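Local coordinates for protein transcriptional regulator, MarR family (Neisseria meningitidis serogroup B, PDB 3G3Z) that probably binds DNA as a dimeric transcription factor of the MarR family and so regulates gene expression, at residues Q5-Q8 with L9-I13; D28-Y31 with N32-A35; V36-T39 with L40-G44; A106-F109 with S110-F114; A115-G118 with D119-T123. All blocks are in the same frame, centred on the assembly; numbering follows the deposited sequence.

Contact 1 of 5, residues Q5-Q8 with L9-I13; sequences QLDQ and LGTRI
Gln8 and Arg12, one turn apart on helix 5-25, lie side by side and point the same way. The main link between them is a hydrogen bond from side chain to backbone: Arg12 NH1 donates to Gln8 O at 3.0 Å with an N-H...O angle of 160°. The oxygen sits at the guanidinium edge, in its plane, and the donor reaches it well to the side of the C=O bond, at a C=O...N angle of 114°. The arginine chain is extended from CG to NE and passes over the same carbonyl, with Arg12 CD 3.4 Å from Gln8 O. The Gln8 amide stands almost perpendicular to the guanidinium plane. Backbone bonds of the ordinary helical kind run from Leu9 N to Gln5 O, Gly10 N to Leu6 O and Thr11 N to Asp7 O. Through water, three side chains are joined: one molecule donates to Asp7 OD2 at 3.3 Å, accepts from Arg12 NH1 at 3.3 Å and lies 3.1 Å from Thr11 OG1. The charged groups have further partners across the dimer, where Arg12 NE forms a salt bridge with Asp130 of the second subunit and Asp7 OD2 one with Lys54 of the second subunit. Leu6 packs on Phe20 of that chain. This is the N-terminal helix of a MarR-type dimer, a helix that in this family helps build the interface between subunits.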
loop_
_atom_site.group_PDB
_atom_site.type_symbol
_atom_site.label_atom_id
_atom_site.label_comp_id
_atom_site.label_asym_id
_atom_site.label_seq_id
_atom_site.Cartn_x
_atom_site.Cartn_y
_atom_site.Cartn_z
ATOM N N GLN A 5 -11.880 -5.255 12.743
ATOM C CA GLN A 5 -11.575 -5.957 11.503
ATOM C C GLN A 5 -10.881 -5.043 10.504
ATOM O O GLN A 5 -9.882 -5.412 9.894
ATOM C CB GLN A 5 -12.867 -6.432 10.871
ATOM C CG GLN A 5 -12.857 -7.871 10.501
ATOM C CD GLN A 5 -13.759 -8.663 11.390
ATOM O OE1 GLN A 5 -14.976 -8.693 11.187
ATOM N NE2 GLN A 5 -13.178 -9.303 12.395
ATOM N N LEU A 6 -11.448 -3.850 10.348
ATOM C CA LEU A 6 -10.967 -2.842 9.421
ATOM C C LEU A 6 -9.565 -2.404 9.803
ATOM O O LEU A 6 -8.709 -2.203 8.941
ATOM C CB LEU A 6 -11.921 -1.644 9.443
ATOM C CG LEU A 6 -12.157 -0.715 8.243
ATOM C CD1 LEU A 6 -11.814 0.747 8.570
ATOM C CD2 LEU A 6 -11.500 -1.205 6.946
ATOM N N ASP A 7 -9.338 -2.265 11.104
ATOM C CA ASP A 7 -8.040 -1.859 11.616
ATOM C C ASP A 7 -7.024 -2.952 11.299
ATOM O O ASP A 7 -5.911 -2.680 10.838
ATOM C CB ASP A 7 -8.110 -1.640 13.120
ATOM C CG ASP A 7 -6.805 -1.155 13.682
ATOM O OD1 ASP A 7 -6.575 0.068 13.669
ATOM O OD2 ASP A 7 -6.002 -2.005 14.120
ATOM N N GLN A 8 -7.439 -4.191 11.531
ATOM C CA GLN A 8 -6.602 -5.346 11.312
ATOM C C GLN A 8 -6.265 -5.525 9.845
ATOM O O GLN A 8 -5.145 -5.903 9.510
ATOM C CB GLN A 8 -7.275 -6.591 11.872
ATOM C CG GLN A 8 -6.978 -6.814 13.333
ATOM C CD GLN A 8 -7.403 -8.188 13.805
ATOM O OE1 GLN A 8 -8.580 -8.547 13.736
ATOM N NE2 GLN A 8 -6.443 -8.966 14.290
ATOM N N LEU A 9 -7.231 -5.230 8.979
ATOM C CA LEU A 9 -7.019 -5.294 7.535
ATOM C C LEU A 9 -6.109 -4.161 7.064
ATOM O O LEU A 9 -5.138 -4.394 6.337
ATOM C CB LEU A 9 -8.359 -5.256 6.768
ATOM C CG LEU A 9 -8.220 -5.315 5.237
ATOM C CD1 LEU A 9 -7.834 -6.724 4.793
ATOM C CD2 LEU A 9 -9.481 -4.859 4.523
ATOM N N GLY A 10 -6.432 -2.941 7.477
ATOM C CA GLY A 10 -5.713 -1.745 7.026
ATOM C C GLY A 10 -4.227 -1.785 7.338
ATOM O O GLY A 10 -3.395 -1.433 6.497
ATOM N N THR A 11 -3.889 -2.215 8.553
ATOM C CA THR A 11 -2.485 -2.294 8.944
ATOM C C THR A 11 -1.757 -3.355 8.111
ATOM O O THR A 11 -0.598 -3.175 7.755
ATOM C CB THR A 11 -2.299 -2.613 10.438
ATOM O OG1 THR A 11 -2.909 -3.876 10.734
ATOM C CG2 THR A 11 -2.901 -1.530 11.333
ATOM N N ARG A 12 -2.440 -4.454 7.800
ATOM C CA ARG A 12 -1.786 -5.603 7.149
ATOM C C ARG A 12 -1.610 -5.459 5.662
ATOM O O ARG A 12 -0.642 -5.974 5.115
ATOM C CB ARG A 12 -2.520 -6.916 7.454
ATOM C CG ARG A 12 -2.116 -7.526 8.757
ATOM C CD ARG A 12 -3.124 -8.566 9.231
ATOM N NE ARG A 12 -2.736 -9.087 10.536
ATOM C CZ ARG A 12 -2.962 -8.468 11.695
ATOM N NH1 ARG A 12 -3.593 -7.300 11.725
ATOM N NH2 ARG A 12 -2.562 -9.021 12.828
ATOM N N ILE A 13 -2.558 -4.808 4.994
ATOM C CA ILE A 13 -2.410 -4.551 3.552
ATOM C C ILE A 13 -1.344 -3.492 3.315
ATOM O O ILE A 13 -0.571 -3.583 2.357
ATOM C CB ILE A 13 -3.753 -4.187 2.846
ATOM C CG1 ILE A 13 -4.375 -2.901 3.428
ATOM C CG2 ILE A 13 -4.716 -5.395 2.901
ATOM C CD1 ILE A 13 -5.567 -2.341 2.651
HETATM O O HOH W 1 -4.063 -4.569 13.495
#

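Contact 2 of 5, residues D28-Y31 with N32-A35; sequences DLNY and NLFA
The chain enters helix 31-43 through Asn30 at the N-cap, and two i to i+4 bonds then set the first turn, Phe34 N to Asn30 O at 2.9 Å and Ala35 N to Tyr31 O at 2.8 Å. The Asn30 side chain completes the cap. Its CG is placed between the backbone N and the carbonyl carbon (chi1 63°), which folds the amide back over the turn, and OD1 accepts from Leu33 N at 2.9 Å. That bond is close to straight, 165° at the hydrogen, and arrives almost head-on to the amide C=O. The same oxygen lies against the aliphatic part of Leu33, with Asn30 OD1 3.3 Å from Leu33 CB. Leu29, just before the cap, crosses Leu33 at about a right angle, Leu29 CD2 lying 4.1 Å from Leu33 CD1. On another side of the turn, Asn32 ND2 sits at the edge of the Tyr31 ring, in the ring plane, 3.8 Å from Tyr31 CD1, with amide and ring planes steeply inclined. Tyr31 OH is bonded to Trp55 O, while Leu33 packs on helix 59-71. The amide of Asn30 thus supplies an acceptor for a first-turn N-H where the chain before the cap is not helical, and the leucine pair adds an apolar contact beside this polar cap.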
loop_
_atom_site.group_PDB
_atom_site.type_symbol
_atom_site.label_atom_id
_atom_site.label_comp_id
_atom_site.label_asym_id
_atom_site.label_seq_id
_atom_site.Cartn_x
_atom_site.Cartn_y
_atom_site.Cartn_z
ATOM N N ASP A 28 17.253 -1.138 -6.537
ATOM C CA ASP A 28 17.724 0.229 -6.778
ATOM C C ASP A 28 16.740 1.027 -7.640
ATOM O O ASP A 28 17.109 1.987 -8.330
ATOM C CB ASP A 28 19.163 0.245 -7.323
ATOM C CG ASP A 28 20.206 0.068 -6.224
ATOM O OD1 ASP A 28 19.823 -0.022 -5.040
ATOM O OD2 ASP A 28 21.413 0.033 -6.541
ATOM N N LEU A 29 15.467 0.638 -7.551
ATOM C CA LEU A 29 14.406 1.300 -8.298
ATOM C C LEU A 29 13.330 1.833 -7.359
ATOM O O LEU A 29 13.505 1.878 -6.137
ATOM C CB LEU A 29 13.818 0.341 -9.363
ATOM C CG LEU A 29 14.773 -0.053 -10.499
ATOM C CD1 LEU A 29 14.309 -1.315 -11.210
ATOM C CD2 LEU A 29 14.955 1.087 -11.504
ATOM N N ASN A 30 12.227 2.278 -7.941
ATOM C CA ASN A 30 11.073 2.652 -7.152
ATOM C C ASN A 30 9.816 2.122 -7.832
ATOM O O ASN A 30 9.883 1.582 -8.955
ATOM C CB ASN A 30 11.028 4.163 -6.892
ATOM C CG ASN A 30 10.879 4.983 -8.159
ATOM O OD1 ASN A 30 10.433 4.488 -9.193
ATOM N ND2 ASN A 30 11.249 6.254 -8.079
ATOM N N TYR A 31 8.689 2.257 -7.138
ATOM C CA TYR A 31 7.421 1.694 -7.583
ATOM C C TYR A 31 7.031 2.208 -8.961
ATOM O O TYR A 31 6.674 1.431 -9.834
ATOM C CB TYR A 31 6.329 2.003 -6.551
ATOM C CG TYR A 31 4.998 1.371 -6.859
ATOM C CD1 TYR A 31 4.011 2.087 -7.539
ATOM C CD2 TYR A 31 4.723 0.063 -6.476
ATOM C CE1 TYR A 31 2.793 1.513 -7.847
ATOM C CE2 TYR A 31 3.499 -0.525 -6.774
ATOM C CZ TYR A 31 2.531 0.221 -7.447
ATOM O OH TYR A 31 1.313 -0.333 -7.742
ATOM N N ASN A 32 7.118 3.521 -9.150
ATOM C CA ASN A 32 6.746 4.141 -10.420
ATOM C C ASN A 32 7.561 3.611 -11.609
ATOM O O ASN A 32 7.002 3.320 -12.653
ATOM C CB ASN A 32 6.857 5.673 -10.318
ATOM C CG ASN A 32 5.990 6.255 -9.212
ATOM O OD1 ASN A 32 6.227 7.376 -8.740
ATOM N ND2 ASN A 32 4.972 5.510 -8.801
ATOM N N LEU A 33 8.877 3.492 -11.443
ATOM C CA LEU A 33 9.756 2.952 -12.484
ATOM C C LEU A 33 9.494 1.477 -12.739
ATOM O O LEU A 33 9.481 1.017 -13.892
ATOM C CB LEU A 33 11.224 3.126 -12.068
ATOM C CG LEU A 33 11.839 4.496 -12.314
ATOM C CD1 LEU A 33 13.038 4.702 -11.391
ATOM C CD2 LEU A 33 12.228 4.635 -13.794
ATOM N N PHE A 34 9.322 0.734 -11.649
ATOM C CA PHE A 34 8.997 -0.687 -11.703
ATOM C C PHE A 34 7.726 -0.935 -12.491
ATOM O O PHE A 34 7.677 -1.819 -13.359
ATOM C CB PHE A 34 8.856 -1.248 -10.284
ATOM C CG PHE A 34 8.518 -2.698 -10.251
ATOM C CD1 PHE A 34 9.503 -3.660 -10.476
ATOM C CD2 PHE A 34 7.212 -3.113 -10.023
ATOM C CE1 PHE A 34 9.193 -5.018 -10.462
ATOM C CE2 PHE A 34 6.897 -4.475 -10.005
ATOM C CZ PHE A 34 7.889 -5.420 -10.225
ATOM N N ALA A 35 6.703 -0.132 -12.200
ATOM C CA ALA A 35 5.418 -0.246 -12.868
ATOM C C ALA A 35 5.583 -0.236 -14.398
ATOM O O ALA A 35 5.045 -1.108 -15.073
ATOM C CB ALA A 35 4.475 0.883 -12.405
#

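Contact 3 of 5, residues V36-T39 with L40-G44; sequences VLYT and LATEG
Thr42 reaches back one turn along helix 31-43 to Tyr38, and each of its side-chain heavy atoms meets that residue. Thr42 CB comes first, 3.4 Å from Tyr38 O. At CB the chain forks. Thr42 OG1 lies between the backbone N and the carbonyl carbon (chi1 57°), from where it donates to Tyr38 O at 2.6 Å. Thr42 N donates to Tyr38 O at 3.1 Å, bent to 136° at the hydrogen, and the two donors come from opposite faces of the carbonyl plane, so a single backbone oxygen is gripped twice by one residue. The other branch, Thr42 CG2, stands over one face of the Tyr38 ring as a CH-pi contact, 3.8 Å from the ring centroid and displaced toward the rim, with Tyr38 CZ the ring atom it most nearly meets. On another side of the helix Val36 and Leu40 run alongside each other, Val36 CG1 3.9 Å from Leu40 CD1. Glu43 OE2 lies 3.5 Å from Thr39 CG2, while its carboxylate is held by Arg46, His50 and Lys54. Tyr38 also stacks on Phe34 and packs on Ala106. This is the last part of a helix in the winged helix-turn-helix domain of the MarR fold, with Gly44, at positive phi, the first residue to leave helical backbone angles.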
loop_
_atom_site.group_PDB
_atom_site.type_symbol
_atom_site.label_atom_id
_atom_site.label_comp_id
_atom_site.label_asym_id
_atom_site.label_seq_id
_atom_site.Cartn_x
_atom_site.Cartn_y
_atom_site.Cartn_z
ATOM N N VAL A 36 6.343 0.722 -14.931
ATOM C CA VAL A 36 6.608 0.812 -16.384
ATOM C C VAL A 36 7.506 -0.328 -16.856
ATOM O O VAL A 36 7.117 -1.123 -17.708
ATOM C CB VAL A 36 7.227 2.198 -16.784
ATOM C CG1 VAL A 36 7.551 2.268 -18.300
ATOM C CG2 VAL A 36 6.281 3.305 -16.427
ATOM N N LEU A 37 8.704 -0.411 -16.285
ATOM C CA LEU A 37 9.727 -1.365 -16.724
ATOM C C LEU A 37 9.285 -2.833 -16.634
ATOM O O LEU A 37 9.469 -3.612 -17.579
ATOM C CB LEU A 37 11.022 -1.150 -15.922
ATOM C CG LEU A 37 11.701 0.226 -16.062
ATOM C CD1 LEU A 37 12.737 0.427 -14.963
ATOM C CD2 LEU A 37 12.323 0.395 -17.442
ATOM N N TYR A 38 8.699 -3.201 -15.500
ATOM C CA TYR A 38 8.281 -4.578 -15.301
ATOM C C TYR A 38 7.066 -4.977 -16.140
ATOM O O TYR A 38 7.028 -6.097 -16.663
ATOM C CB TYR A 38 8.052 -4.872 -13.828
ATOM C CG TYR A 38 7.861 -6.334 -13.534
ATOM C CD1 TYR A 38 8.951 -7.212 -13.506
ATOM C CD2 TYR A 38 6.586 -6.850 -13.289
ATOM C CE1 TYR A 38 8.770 -8.570 -13.238
ATOM C CE2 TYR A 38 6.396 -8.204 -13.018
ATOM C CZ TYR A 38 7.487 -9.055 -12.990
ATOM O OH TYR A 38 7.291 -10.391 -12.726
ATOM N N THR A 39 6.092 -4.072 -16.284
ATOM C CA THR A 39 4.945 -4.322 -17.176
ATOM C C THR A 39 5.423 -4.550 -18.615
ATOM O O THR A 39 4.997 -5.496 -19.284
ATOM C CB THR A 39 3.885 -3.174 -17.137
ATOM O OG1 THR A 39 3.511 -2.902 -15.782
ATOM C CG2 THR A 39 2.638 -3.556 -17.904
ATOM N N LEU A 40 6.327 -3.699 -19.075
ATOM C CA LEU A 40 6.782 -3.771 -20.459
ATOM C C LEU A 40 7.636 -5.005 -20.728
ATOM O O LEU A 40 7.584 -5.572 -21.817
ATOM C CB LEU A 40 7.515 -2.488 -20.862
ATOM C CG LEU A 40 6.683 -1.202 -20.974
ATOM C CD1 LEU A 40 7.547 -0.049 -21.460
ATOM C CD2 LEU A 40 5.476 -1.379 -21.891
ATOM N N ALA A 41 8.410 -5.418 -19.728
ATOM C CA ALA A 41 9.300 -6.569 -19.865
ATOM C C ALA A 41 8.556 -7.906 -19.859
ATOM O O ALA A 41 8.997 -8.867 -20.494
ATOM C CB ALA A 41 10.368 -6.548 -18.777
ATOM N N THR A 42 7.422 -7.948 -19.165
ATOM C CA THR A 42 6.681 -9.191 -18.956
ATOM C C THR A 42 5.393 -9.291 -19.777
ATOM O O THR A 42 4.877 -10.390 -19.972
ATOM C CB THR A 42 6.323 -9.374 -17.465
ATOM O OG1 THR A 42 5.578 -8.235 -17.021
ATOM C CG2 THR A 42 7.588 -9.523 -16.605
ATOM N N GLU A 43 4.858 -8.157 -20.233
ATOM C CA GLU A 43 3.617 -8.170 -21.019
ATOM C C GLU A 43 3.846 -7.742 -22.454
ATOM O O GLU A 43 2.994 -7.967 -23.317
ATOM C CB GLU A 43 2.535 -7.287 -20.387
ATOM C CG GLU A 43 2.108 -7.740 -19.006
ATOM C CD GLU A 43 0.840 -7.067 -18.508
ATOM O OE1 GLU A 43 0.264 -7.571 -17.517
ATOM O OE2 GLU A 43 0.412 -6.048 -19.100
ATOM N N GLY A 44 5.000 -7.127 -22.703
ATOM C CA GLY A 44 5.289 -6.521 -23.994
ATOM C C GLY A 44 4.683 -5.137 -24.063
ATOM O O GLY A 44 4.535 -4.457 -23.044
#

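Contact 4 of 5, residues A106-F109 with S110-F114; sequences AQEF and SDKVF
Phe109 and Val113 make the apolar contact of this piece of helix 93-117: Val113 CG2 stands over the centre of the phenyl face, a CH-pi contact 3.9 Å from the centroid and 11° off the ring normal. Two polar pairs, also four residues apart, accompany it. Glu108 and Lys112 run alongside each other, and Glu108 OE2 forms a salt bridge with Lys112 NZ, modelled at 2.5 Å, short enough for the exact value to be doubtful. Gln107 crosses Asp111 obliquely; its NE2 makes a weak hydrogen bond to Asp111 OD2 at 3.2 Å, with the amide and carboxylate planes well inclined. The torsions bring these ends together. Gln107 bends at its second torsion (chi2 58°), which turns the amide along the helix, whereas the Glu108 chain stays extended and the lysine curls to meet it. Behind them runs the helical backbone ladder, Ser110 N to Ala106 O and Val113 N to Phe109 O among its rungs. Further out, Trp23 stacks on the Phe109 ring, and in the second subunit Asn4 bonds Gln107 OE1 while Leu6 N bonds Ser110 OG. The helix therefore divides its chemistry by face: charged and amide groups pair on an exposed side, while Phe109 and Val113 are buried and each packs against the second subunit.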
loop_
_atom_site.group_PDB
_atom_site.type_symbol
_atom_site.label_atom_id
_atom_site.label_comp_id
_atom_site.label_asym_id
_atom_site.label_seq_id
_atom_site.Cartn_x
_atom_site.Cartn_y
_atom_site.Cartn_z
ATOM N N ALA A 106 12.801 -10.606 -9.797
ATOM C CA ALA A 106 11.360 -10.667 -9.510
ATOM C C ALA A 106 10.855 -12.097 -9.513
ATOM O O ALA A 106 10.101 -12.492 -8.617
ATOM C CB ALA A 106 10.578 -9.835 -10.501
ATOM N N GLN A 107 11.287 -12.866 -10.514
ATOM C CA GLN A 107 10.911 -14.266 -10.638
ATOM C C GLN A 107 11.538 -15.085 -9.503
ATOM O O GLN A 107 10.910 -15.986 -8.959
ATOM C CB GLN A 107 11.301 -14.813 -12.018
ATOM C CG GLN A 107 10.848 -16.261 -12.279
ATOM C CD GLN A 107 9.345 -16.455 -12.157
ATOM O OE1 GLN A 107 8.557 -15.662 -12.673
ATOM N NE2 GLN A 107 8.943 -17.527 -11.489
ATOM N N GLU A 108 12.761 -14.730 -9.120
ATOM C CA GLU A 108 13.408 -15.357 -7.978
ATOM C C GLU A 108 12.683 -15.059 -6.660
ATOM O O GLU A 108 12.418 -15.975 -5.879
ATOM C CB GLU A 108 14.863 -14.929 -7.898
ATOM C CG GLU A 108 15.659 -15.729 -6.909
ATOM C CD GLU A 108 16.976 -15.077 -6.572
ATOM O OE1 GLU A 108 17.614 -14.503 -7.486
ATOM O OE2 GLU A 108 17.369 -15.139 -5.388
ATOM N N PHE A 109 12.377 -13.783 -6.413
ATOM C CA PHE A 109 11.586 -13.375 -5.233
ATOM C C PHE A 109 10.242 -14.089 -5.189
ATOM O O PHE A 109 9.819 -14.575 -4.141
ATOM C CB PHE A 109 11.364 -11.855 -5.234
ATOM C CG PHE A 109 10.880 -11.300 -3.910
ATOM C CD1 PHE A 109 11.638 -11.452 -2.752
ATOM C CD2 PHE A 109 9.697 -10.594 -3.834
ATOM C CE1 PHE A 109 11.217 -10.938 -1.542
ATOM C CE2 PHE A 109 9.255 -10.049 -2.618
ATOM C CZ PHE A 109 10.017 -10.227 -1.467
ATOM N N SER A 110 9.582 -14.156 -6.342
ATOM C CA SER A 110 8.249 -14.733 -6.466
ATOM C C SER A 110 8.273 -16.226 -6.126
ATOM O O SER A 110 7.397 -16.725 -5.408
ATOM C CB SER A 110 7.716 -14.499 -7.886
ATOM O OG SER A 110 6.358 -14.875 -8.022
ATOM N N ASP A 111 9.292 -16.927 -6.618
ATOM C CA ASP A 111 9.450 -18.347 -6.316
ATOM C C ASP A 111 9.788 -18.624 -4.855
ATOM O O ASP A 111 9.347 -19.623 -4.311
ATOM C CB ASP A 111 10.496 -18.978 -7.220
ATOM C CG ASP A 111 10.118 -18.896 -8.680
ATOM O OD1 ASP A 111 8.922 -18.679 -8.978
ATOM O OD2 ASP A 111 11.017 -19.046 -9.530
ATOM N N LYS A 112 10.555 -17.740 -4.227
ATOM C CA LYS A 112 10.942 -17.927 -2.833
ATOM C C LYS A 112 9.793 -17.650 -1.870
ATOM O O LYS A 112 9.655 -18.322 -0.847
ATOM C CB LYS A 112 12.139 -17.052 -2.473
ATOM C CG LYS A 112 13.465 -17.583 -2.992
ATOM C CD LYS A 112 14.577 -17.288 -1.996
ATOM C CE LYS A 112 15.951 -17.544 -2.582
ATOM N NZ LYS A 112 16.396 -16.398 -3.405
ATOM N N VAL A 113 8.965 -16.667 -2.207
ATOM C CA VAL A 113 7.883 -16.247 -1.324
ATOM C C VAL A 113 6.735 -17.248 -1.390
ATOM O O VAL A 113 6.248 -17.728 -0.360
ATOM C CB VAL A 113 7.427 -14.794 -1.637
ATOM C CG1 VAL A 113 6.118 -14.463 -0.955
ATOM C CG2 VAL A 113 8.512 -13.802 -1.214
ATOM N N PHE A 114 6.350 -17.593 -2.610
ATOM C CA PHE A 114 5.161 -18.387 -2.819
ATOM C C PHE A 114 5.431 -19.874 -2.665
ATOM O O PHE A 114 4.500 -20.648 -2.522
ATOM C CB PHE A 114 4.492 -18.014 -4.147
ATOM C CG PHE A 114 3.887 -16.631 -4.132
ATOM C CD1 PHE A 114 2.674 -16.397 -3.490
ATOM C CD2 PHE A 114 4.553 -15.555 -4.721
ATOM C CE1 PHE A 114 2.116 -15.105 -3.453
ATOM C CE2 PHE A 114 4.016 -14.269 -4.694
ATOM C CZ PHE A 114 2.790 -14.042 -4.057
#

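Contact 5 of 5, residues A115-G118 with D119-T123; sequences ATFG and DKRTT
Phe117 and Arg121 stack across the break between helix 93-117 and helix 119-142. The guanidinium lies flat on the ring, planes 2° apart and centres 4.4 Å apart, in an off-centre cation-pi contact; Arg121 CD, rather than CZ, stands over the middle of the ring, 3.8 Å from the Phe117 centroid. With CG anti to the backbone N (chi1 -168°) and the chain extended as far as NE, the arginine is carried straight across that face. Its donors are shared out: Arg121 NH1 makes a weak hydrogen bond to Phe117 O at 3.4 Å, and Arg121 NE forms a salt bridge with Asp128 of the second subunit. Arg124 of that subunit brings a like charge close to Arg121 NH2. In the MarR fold this corner joins the two long C-terminal helices, which contribute to the dimer interface. Gly118 makes the corner, leaving the first helix with positive phi and occupying the N-cap of the second. Its carbonyl oxygen is satisfied twice by Thr122: OG1 donates to Gly118 O at 2.6 Å from above the carbonyl plane, and Thr122 N donates to Gly118 O at 2.9 Å from the opposite face. One residue on, Asp119 O likewise accepts both Thr123 OG1 and Thr123 N, each at 2.9 Å. Thr122 OG1 also lies at the edge of the phenyl ring, 3.4 Å from Phe117 CD2.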
loop_
_atom_site.group_PDB
_atom_site.type_symbol
_atom_site.label_atom_id
_atom_site.label_comp_id
_atom_site.label_asym_id
_atom_site.label_seq_id
_atom_site.Cartn_x
_atom_site.Cartn_y
_atom_site.Cartn_z
ATOM N N ALA A 115 6.708 -20.251 -2.663
ATOM C CA ALA A 115 7.110 -21.603 -2.300
ATOM C C ALA A 115 6.713 -21.884 -0.852
ATOM O O ALA A 115 6.270 -22.978 -0.537
ATOM C CB ALA A 115 8.604 -21.793 -2.484
ATOM N N THR A 116 6.858 -20.886 0.017
ATOM C CA THR A 116 6.431 -21.026 1.404
ATOM C C THR A 116 4.919 -20.860 1.512
ATOM O O THR A 116 4.258 -21.609 2.233
ATOM C CB THR A 116 7.143 -20.015 2.337
ATOM O OG1 THR A 116 8.535 -20.338 2.421
ATOM C CG2 THR A 116 6.555 -20.048 3.738
ATOM N N PHE A 117 4.369 -19.891 0.787
ATOM C CA PHE A 117 2.963 -19.556 0.965
ATOM C C PHE A 117 2.017 -20.637 0.454
ATOM O O PHE A 117 1.032 -20.941 1.103
ATOM C CB PHE A 117 2.624 -18.180 0.383
ATOM C CG PHE A 117 1.455 -17.533 1.059
ATOM C CD1 PHE A 117 1.544 -17.142 2.395
ATOM C CD2 PHE A 117 0.258 -17.358 0.385
ATOM C CE1 PHE A 117 0.475 -16.567 3.046
ATOM C CE2 PHE A 117 -0.835 -16.777 1.025
ATOM C CZ PHE A 117 -0.726 -16.379 2.362
ATOM N N GLY A 118 2.334 -21.231 -0.693
ATOM C CA GLY A 118 1.501 -22.295 -1.256
ATOM C C GLY A 118 0.444 -21.710 -2.168
ATOM O O GLY A 118 -0.113 -20.643 -1.880
ATOM N N ASP A 119 0.160 -22.407 -3.265
ATOM C CA ASP A 119 -0.691 -21.838 -4.317
ATOM C C ASP A 119 -2.210 -21.875 -4.040
ATOM O O ASP A 119 -2.920 -20.968 -4.465
ATOM C CB ASP A 119 -0.355 -22.440 -5.688
ATOM C CG ASP A 119 -0.570 -23.931 -5.737
ATOM O OD1 ASP A 119 -0.650 -24.564 -4.658
ATOM O OD2 ASP A 119 -0.657 -24.474 -6.861
ATOM N N LYS A 120 -2.707 -22.905 -3.344
ATOM C CA LYS A 120 -4.124 -22.917 -2.959
ATOM C C LYS A 120 -4.377 -21.768 -1.969
ATOM O O LYS A 120 -5.346 -21.023 -2.093
ATOM C CB LYS A 120 -4.563 -24.265 -2.366
ATOM C CG LYS A 120 -4.120 -25.522 -3.159
ATOM C CD LYS A 120 -4.905 -25.704 -4.444
ATOM C CE LYS A 120 -4.864 -27.146 -4.948
ATOM N NZ LYS A 120 -3.702 -27.414 -5.838
ATOM N N ARG A 121 -3.470 -21.615 -1.013
ATOM C CA ARG A 121 -3.524 -20.524 -0.047
ATOM C C ARG A 121 -3.358 -19.149 -0.706
ATOM O O ARG A 121 -3.938 -18.165 -0.252
ATOM C CB ARG A 121 -2.431 -20.748 0.976
ATOM C CG ARG A 121 -2.472 -19.904 2.212
ATOM C CD ARG A 121 -1.174 -20.210 2.907
ATOM N NE ARG A 121 -1.085 -19.738 4.272
ATOM C CZ ARG A 121 0.010 -19.866 5.012
ATOM N NH1 ARG A 121 1.101 -20.448 4.507
ATOM N NH2 ARG A 121 0.014 -19.410 6.251
ATOM N N THR A 122 -2.561 -19.092 -1.774
ATOM C CA THR A 122 -2.377 -17.866 -2.557
ATOM C C THR A 122 -3.678 -17.472 -3.272
ATOM O O THR A 122 -4.069 -16.303 -3.272
ATOM C CB THR A 122 -1.234 -18.020 -3.587
ATOM O OG1 THR A 122 -0.002 -18.279 -2.901
ATOM C CG2 THR A 122 -1.082 -16.756 -4.422
ATOM N N THR A 123 -4.342 -18.459 -3.866
ATOM C CA THR A 123 -5.666 -18.279 -4.469
ATOM C C THR A 123 -6.666 -17.786 -3.430
ATOM O O THR A 123 -7.509 -16.934 -3.718
ATOM C CB THR A 123 -6.187 -19.606 -5.013
ATOM O OG1 THR A 123 -5.249 -20.136 -5.958
ATOM C CG2 THR A 123 -7.556 -19.442 -5.668
#

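The five contacts follow one another along the chain, from helix 5-25 through helix 31-43 to helices 93-117 and 119-142. Contacts 2 and 3 share helix 31-43, with centres about 12 Å apart, and meet where Leu29 packs on Leu37. Contacts 4 and 5 are equally close on helix 93-117, touching through Phe114 and Thr122. Tyr38 on Ala106 joins contact 3 to contact 4, linking helix 31-43 to helix 93-117. Contact 1 stands apart, its centre 31 Å from that of contact 3 and on the opposite side of the chain's centre. Contacts 1, 3, 4 and 5 touch the second subunit, and contact 2 reaches it through Tyr31, so the terminal helices and the presumed DNA-binding domain are tied together within the dimer.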